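Side-chain contacts in 3-phosphoshikimate 1-carboxyvinyltransferase (Streptomyces sviceus, PDB 7M0O), which probably transfers the enolpyruvyl group of phosphoenolpyruvate to the 5-hydroxyl of shikimate 3-phosphate on the way to chorismate: residues 110-113 with 114-118; 83-86 with 87-90; 155-158 with 159-163. All coordinates share one frame; numbering follows the deposited sequence. Where two conformers were deposited one is given.

Contact 1. Residues 110-113 with 114-118; sequences LPLS and RALRD. With K (potassium ion), chain C.
Two torsions fold Arg-117 back onto Ser-113 and Leu-110. CG stands opposite the carbonyl carbon (chi1 -71°), which starts the chain back along helix 110-118, and a bend at chi3 (-72°) turns the guanidinium toward the preceding turn. Arg-117 NE then gives an almost straight bond to Ser-113 O, 3.0 Å away and close to the guanidinium plane. The same oxygen takes the routine helix bond from Arg-117 N at 3.1 Å, so two donors grip it, from opposite faces of the carbonyl plane. At the guanidinium edge Leu-110 CD1 lies 3.5 Å from Arg-117 NH2, the two side chains crossing at about a right angle.

Arginine suits this half-exposed face: its aliphatic part lies along the helix while NH1 forms a salt bridge with Glu-129, which together with the NE bond limits how far the guanidinium can turn. The small serine places OG where His-125 NE2 can bond it. Pro-111 fits the first turn, where a backbone N-H is not needed. At the other end, Arg-117 O and Asp-118 O bind a potassium ion, at 3.0 and 2.8 Å.

The apolar face carries Leu-112 and Leu-116, with CG of the former 4.3 Å from CD1 of the latter. Leu-112 packs on helix 79-90, Leu-116 reaches Leu-123 of strand 122-125, and Pro-111, Leu-112, Ala-115 and Leu-116 all lean on helix 155-163.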
# COMPACT_ATOMS: atom_id res chain seq x y z
N LEU A 110 7.22 -19.42 3.18
CA LEU A 110 7.41 -20.69 2.48
C LEU A 110 6.98 -20.68 1.01
O LEU A 110 7.70 -21.27 0.18
CB LEU A 110 6.70 -21.82 3.23
CG LEU A 110 7.02 -23.22 2.69
CD1 LEU A 110 8.55 -23.48 2.66
CD2 LEU A 110 6.30 -24.26 3.51
N PRO A 111 5.86 -20.07 0.61
CA PRO A 111 5.55 -20.06 -0.84
C PRO A 111 6.67 -19.46 -1.68
O PRO A 111 6.95 -19.96 -2.78
CB PRO A 111 4.27 -19.23 -0.92
CG PRO A 111 3.62 -19.42 0.42
CD PRO A 111 4.75 -19.50 1.40
N LEU A 112 7.32 -18.41 -1.17
CA LEU A 112 8.40 -17.78 -1.92
C LEU A 112 9.65 -18.66 -1.92
O LEU A 112 10.29 -18.84 -2.96
CB LEU A 112 8.72 -16.42 -1.32
CG LEU A 112 9.88 -15.69 -1.99
CD1 LEU A 112 9.64 -15.49 -3.49
CD2 LEU A 112 10.08 -14.36 -1.27
N SER A 113 10.01 -19.23 -0.76
CA SER A 113 11.23 -20.03 -0.74
C SER A 113 11.05 -21.35 -1.46
O SER A 113 12.02 -21.90 -2.00
CB SER A 113 11.70 -20.24 0.70
OG SER A 113 10.92 -21.22 1.35
N ARG A 114 9.82 -21.88 -1.49
CA ARG A 114 9.56 -23.08 -2.28
C ARG A 114 9.68 -22.79 -3.77
O ARG A 114 10.23 -23.60 -4.52
CB ARG A 114 8.17 -23.64 -1.94
CG ARG A 114 7.69 -24.78 -2.82
CD ARG A 114 6.30 -24.46 -3.34
NE ARG A 114 6.29 -23.14 -3.96
CZ ARG A 114 5.30 -22.27 -3.87
NH1 ARG A 114 4.20 -22.55 -3.19
NH2 ARG A 114 5.41 -21.11 -4.48
N ALA A 115 9.17 -21.63 -4.20
CA ALA A 115 9.27 -21.25 -5.61
C ALA A 115 10.71 -21.00 -6.02
O ALA A 115 11.11 -21.39 -7.12
CB ALA A 115 8.40 -20.01 -5.86
N LEU A 116 11.53 -20.38 -5.15
CA LEU A 116 12.93 -20.13 -5.50
C LEU A 116 13.69 -21.44 -5.64
O LEU A 116 14.55 -21.58 -6.52
CB LEU A 116 13.60 -19.26 -4.44
CG LEU A 116 13.16 -17.78 -4.44
CD1 LEU A 116 13.74 -17.03 -3.20
CD2 LEU A 116 13.59 -17.08 -5.72
N ARG A 117 13.42 -22.40 -4.76
CA ARG A 117 14.06 -23.71 -4.85
C ARG A 117 13.54 -24.53 -6.03
O ARG A 117 14.32 -25.24 -6.69
CB ARG A 117 13.90 -24.44 -3.53
CG ARG A 117 14.78 -23.81 -2.42
CD ARG A 117 14.53 -24.50 -1.09
NE ARG A 117 13.22 -24.17 -0.53
CZ ARG A 117 12.74 -24.69 0.59
NH1 ARG A 117 13.46 -25.57 1.28
NH2 ARG A 117 11.53 -24.33 1.04
N ASP A 118 12.25 -24.43 -6.34
CA ASP A 118 11.74 -25.01 -7.59
C ASP A 118 12.54 -24.48 -8.79
O ASP A 118 12.81 -25.23 -9.73
CB ASP A 118 10.26 -24.70 -7.79
CG ASP A 118 9.34 -25.55 -6.92
OD1 ASP A 118 9.83 -26.50 -6.27
OD2 ASP A 118 8.12 -25.26 -6.87
K K C . 14.47 -27.26 -8.88

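Contact 2. Residues 83-86 with 87-90; sequences RFLP and TLAA
Helix 79-90 links strands 70-74 and 95-99 in a beta-alpha-beta unit, and here Arg-83 meets Thr-87 across a kink centred on Pro-86. Proline has no N-H to give to the turn before, so the regular bonding is interrupted at that point. One residue later the bond is still long: Thr-87 N reaches Arg-83 O only weakly, at 3.5 Å. The threonine hydroxyl compensates for this weak bond. With OG1 opposite the carbonyl carbon and beside the backbone N (chi1 -60°), it turns back along the helix and donates to Arg-83 O at 2.9 Å, tilted somewhat from the carbonyl plane. Beyond the kink the helix recovers at once, Leu-88 N bonding Phe-84 O at 2.9 Å in a nearly straight hydrogen bond (177°).

On the apolar side Leu-85 CD2 touches Leu-88 CD1 at 4.0 Å. These leucines face helices 34-45 and 8-20 respectively, while Pro-86 and the slim Ala-89 let the helix lie against Phe-98 of strand 95-99.

Every residue is buried, so a polar group needs a partner within the protein. Thr-87 supplies one from its own side chain: its hydroxyl proton is satisfied by Arg-83 O, and that carbonyl, poorly served by the backbone, gains a firm donor.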
# COMPACT_ATOMS: atom_id res chain seq x y z
N ARG A 83 11.56 -10.58 2.65
CA ARG A 83 11.21 -11.33 1.45
C ARG A 83 11.93 -10.83 0.20
O ARG A 83 12.40 -11.65 -0.60
CB ARG A 83 9.70 -11.28 1.21
CG ARG A 83 8.91 -11.90 2.35
CD ARG A 83 7.57 -11.21 2.53
NE ARG A 83 6.78 -11.84 3.58
CZ ARG A 83 5.58 -11.44 3.96
NH1 ARG A 83 5.02 -10.38 3.38
NH2 ARG A 83 4.93 -12.08 4.92
N PHE A 84 12.07 -9.51 0.03
CA PHE A 84 12.65 -8.98 -1.20
C PHE A 84 14.17 -9.10 -1.22
O PHE A 84 14.75 -9.34 -2.29
CB PHE A 84 12.26 -7.51 -1.39
CG PHE A 84 10.86 -7.31 -1.87
CD1 PHE A 84 9.98 -8.38 -2.02
CD2 PHE A 84 10.41 -6.04 -2.20
CE1 PHE A 84 8.69 -8.18 -2.47
CE2 PHE A 84 9.11 -5.82 -2.65
CZ PHE A 84 8.25 -6.89 -2.79
N LEU A 85 14.86 -8.88 -0.10
CA LEU A 85 16.31 -9.00 -0.13
C LEU A 85 16.79 -10.41 -0.47
O LEU A 85 17.72 -10.54 -1.28
CB LEU A 85 16.92 -8.50 1.19
CG LEU A 85 17.03 -6.98 1.33
CD1 LEU A 85 17.96 -6.62 2.47
CD2 LEU A 85 17.51 -6.32 0.04
N PRO A 86 16.24 -11.49 0.11
CA PRO A 86 16.66 -12.83 -0.35
C PRO A 86 16.39 -13.07 -1.81
O PRO A 86 17.15 -13.79 -2.48
CB PRO A 86 15.85 -13.77 0.54
CG PRO A 86 15.59 -12.96 1.80
CD PRO A 86 15.36 -11.57 1.29
N THR A 87 15.30 -12.49 -2.33
CA THR A 87 14.98 -12.64 -3.75
C THR A 87 16.02 -11.96 -4.63
O THR A 87 16.52 -12.56 -5.60
CB THR A 87 13.59 -12.05 -4.03
OG1 THR A 87 12.60 -12.73 -3.25
CG2 THR A 87 13.25 -12.16 -5.53
N LEU A 88 16.34 -10.70 -4.34
CA LEU A 88 17.41 -10.00 -5.05
C LEU A 88 18.72 -10.77 -4.98
O LEU A 88 19.44 -10.90 -5.98
CB LEU A 88 17.62 -8.62 -4.43
CG LEU A 88 16.71 -7.51 -4.92
CD1 LEU A 88 16.80 -6.34 -3.93
CD2 LEU A 88 17.12 -7.08 -6.33
N ALA A 89 19.08 -11.24 -3.79
CA ALA A 89 20.34 -11.96 -3.65
C ALA A 89 20.33 -13.25 -4.45
O ALA A 89 21.35 -13.62 -5.05
CB ALA A 89 20.62 -12.24 -2.18
N ALA A 90 19.19 -13.96 -4.47
CA ALA A 90 19.12 -15.23 -5.20
C ALA A 90 19.41 -15.06 -6.68
O ALA A 90 19.92 -15.99 -7.32
CB ALA A 90 17.73 -15.85 -5.03

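Contact 3. Residues 155-158 with 159-163; sequences QYLT and ALLLL
Leu-157 against Leu-161, and Thr-158 against Leu-162, are the side-chain pairs that run along helix 155-163, the connection of the beta-alpha-beta unit between strands 144-147 and 171-174. In the first pair the isobutyl groups meet at a slant, Leu-157 CG lying 3.8 Å from Leu-161 CD1. The two leucines differ in their first torsion. Leu-157 sets CG opposite its backbone N (174°), swinging the branch forward along the helix, whereas Leu-161 sets CG opposite the carbonyl carbon (-70°) and leans back to meet it. In the second pair the side chains lie alongside, pointing the same way, with Thr-158 CG2 3.8 Å from Leu-162 CD1.

A beta-branched threonine suits this place because it has two uses. Its methyl continues the apolar surface toward Leu-162, and its hydroxyl, on the other branch, forms a hydrogen bond with Thr-187 OG1 of helix 182-193. The same helix receives Leu-157 on Val-184 and Leu-162 on Met-191. On another face Ala-159, with only a methyl, allows Phe-84 of helix 79-90 to come in closely.

At the start of the helix stands Gln-155, predicted to bind both 3-phosphoshikimate and phosphoenolpyruvate. Its carbonyl is tied into the first turn by Ala-159 N at 3.0 Å, while its side chain packs on Tyr-183 and Thr-80. Next to it the Tyr-156 hydroxyl has a weak hydrogen bond to Pro-108 O, which gives the polar end of a buried ring at least a weak partner.

Farther along, the carbonyl of Leu-162 bonds the hydroxyl of Tyr-212. The packing is snug near the end of the helix: Thr-158 O accepts from Leu-162 N at 2.9 Å and also has Leu-162 CG only 3.2 Å away.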
# COMPACT_ATOMS: atom_id res chain seq x y z
N GLN A 155 2.59 -10.53 -1.41
CA GLN A 155 3.99 -10.19 -1.60
C GLN A 155 4.79 -11.30 -2.28
O GLN A 155 5.83 -11.00 -2.86
CB GLN A 155 4.64 -9.83 -0.26
CG GLN A 155 4.66 -8.33 0.02
CD GLN A 155 5.35 -7.98 1.33
OE1 GLN A 155 6.56 -8.09 1.45
NE2 GLN A 155 4.56 -7.55 2.32
N TYR A 156 4.32 -12.55 -2.22
CA TYR A 156 5.08 -13.65 -2.82
C TYR A 156 4.98 -13.64 -4.33
O TYR A 156 5.99 -13.81 -5.03
CB TYR A 156 4.61 -15.01 -2.27
CG TYR A 156 4.69 -15.12 -0.76
CD1 TYR A 156 5.75 -14.56 -0.07
CD2 TYR A 156 3.69 -15.75 -0.04
CE1 TYR A 156 5.82 -14.64 1.31
CE2 TYR A 156 3.75 -15.84 1.35
CZ TYR A 156 4.82 -15.28 2.01
OH TYR A 156 4.90 -15.35 3.38
N LEU A 157 3.77 -13.45 -4.87
CA LEU A 157 3.65 -13.32 -6.32
C LEU A 157 4.43 -12.10 -6.81
O LEU A 157 5.12 -12.17 -7.84
CB LEU A 157 2.17 -13.24 -6.72
CG LEU A 157 1.96 -12.95 -8.21
CD1 LEU A 157 2.63 -14.02 -9.09
CD2 LEU A 157 0.47 -12.83 -8.54
N THR A 158 4.36 -10.99 -6.07
CA THR A 158 5.01 -9.78 -6.53
C THR A 158 6.53 -9.92 -6.51
O THR A 158 7.22 -9.45 -7.43
CB THR A 158 4.53 -8.60 -5.67
OG1 THR A 158 3.25 -8.19 -6.16
CG2 THR A 158 5.50 -7.44 -5.69
N ALA A 159 7.08 -10.61 -5.51
CA ALA A 159 8.51 -10.93 -5.50
C ALA A 159 8.93 -11.74 -6.73
O ALA A 159 9.96 -11.44 -7.35
CB ALA A 159 8.87 -11.68 -4.21
N LEU A 160 8.14 -12.76 -7.11
CA LEU A 160 8.47 -13.56 -8.29
C LEU A 160 8.34 -12.74 -9.57
O LEU A 160 9.19 -12.85 -10.47
CB LEU A 160 7.57 -14.79 -8.37
CG LEU A 160 7.89 -15.90 -7.36
CD1 LEU A 160 6.90 -17.05 -7.52
CD2 LEU A 160 9.34 -16.39 -7.51
N LEU A 161 7.29 -11.92 -9.69
CA LEU A 161 7.18 -11.03 -10.85
C LEU A 161 8.40 -10.12 -10.95
O LEU A 161 9.00 -9.98 -12.02
CB LEU A 161 5.90 -10.20 -10.77
CG LEU A 161 4.58 -10.95 -10.99
CD1 LEU A 161 3.42 -10.14 -10.39
CD2 LEU A 161 4.36 -11.20 -12.48
N LEU A 162 8.79 -9.51 -9.83
CA LEU A 162 9.93 -8.60 -9.85
C LEU A 162 11.22 -9.33 -10.19
O LEU A 162 12.10 -8.75 -10.85
CB LEU A 162 10.03 -7.89 -8.50
CG LEU A 162 8.92 -6.86 -8.24
CD1 LEU A 162 8.95 -6.38 -6.79
CD2 LEU A 162 9.02 -5.70 -9.18
N LEU A 163 11.34 -10.59 -9.78
CA LEU A 163 12.53 -11.39 -10.10
C LEU A 163 12.66 -11.69 -11.59
O LEU A 163 13.79 -11.79 -12.10
CB LEU A 163 12.48 -12.70 -9.29
CG LEU A 163 13.50 -13.80 -9.60
CD1 LEU A 163 14.87 -13.41 -9.15
CD2 LEU A 163 13.10 -15.12 -8.95

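In the fold
The three helices pack on one another with contact centres 10 to 12 Å apart, and all three lie on the same side of the chain's centre. Contacts 2 and 3 are buried, each on the helix of a beta-alpha-beta unit, and are mainly apolar, with single hydroxyls and, at the site end, Arg-83 and Gln-155. Contact 1 is farthest out and partly exposed, which fits its two partly exposed arginines and its potassium ion. Leu-112 CD2 joins contact 1 to contact 2, 3.6 Å from Thr-87 OG1, and Pro-111 CB joins it to contact 3, 3.6 Å from Tyr-156 CD2. Arg-83 NH1 approaches Gln-155 NE2 to 3.1 Å, where contacts 2 and 3 border the predicted phosphoenolpyruvate site.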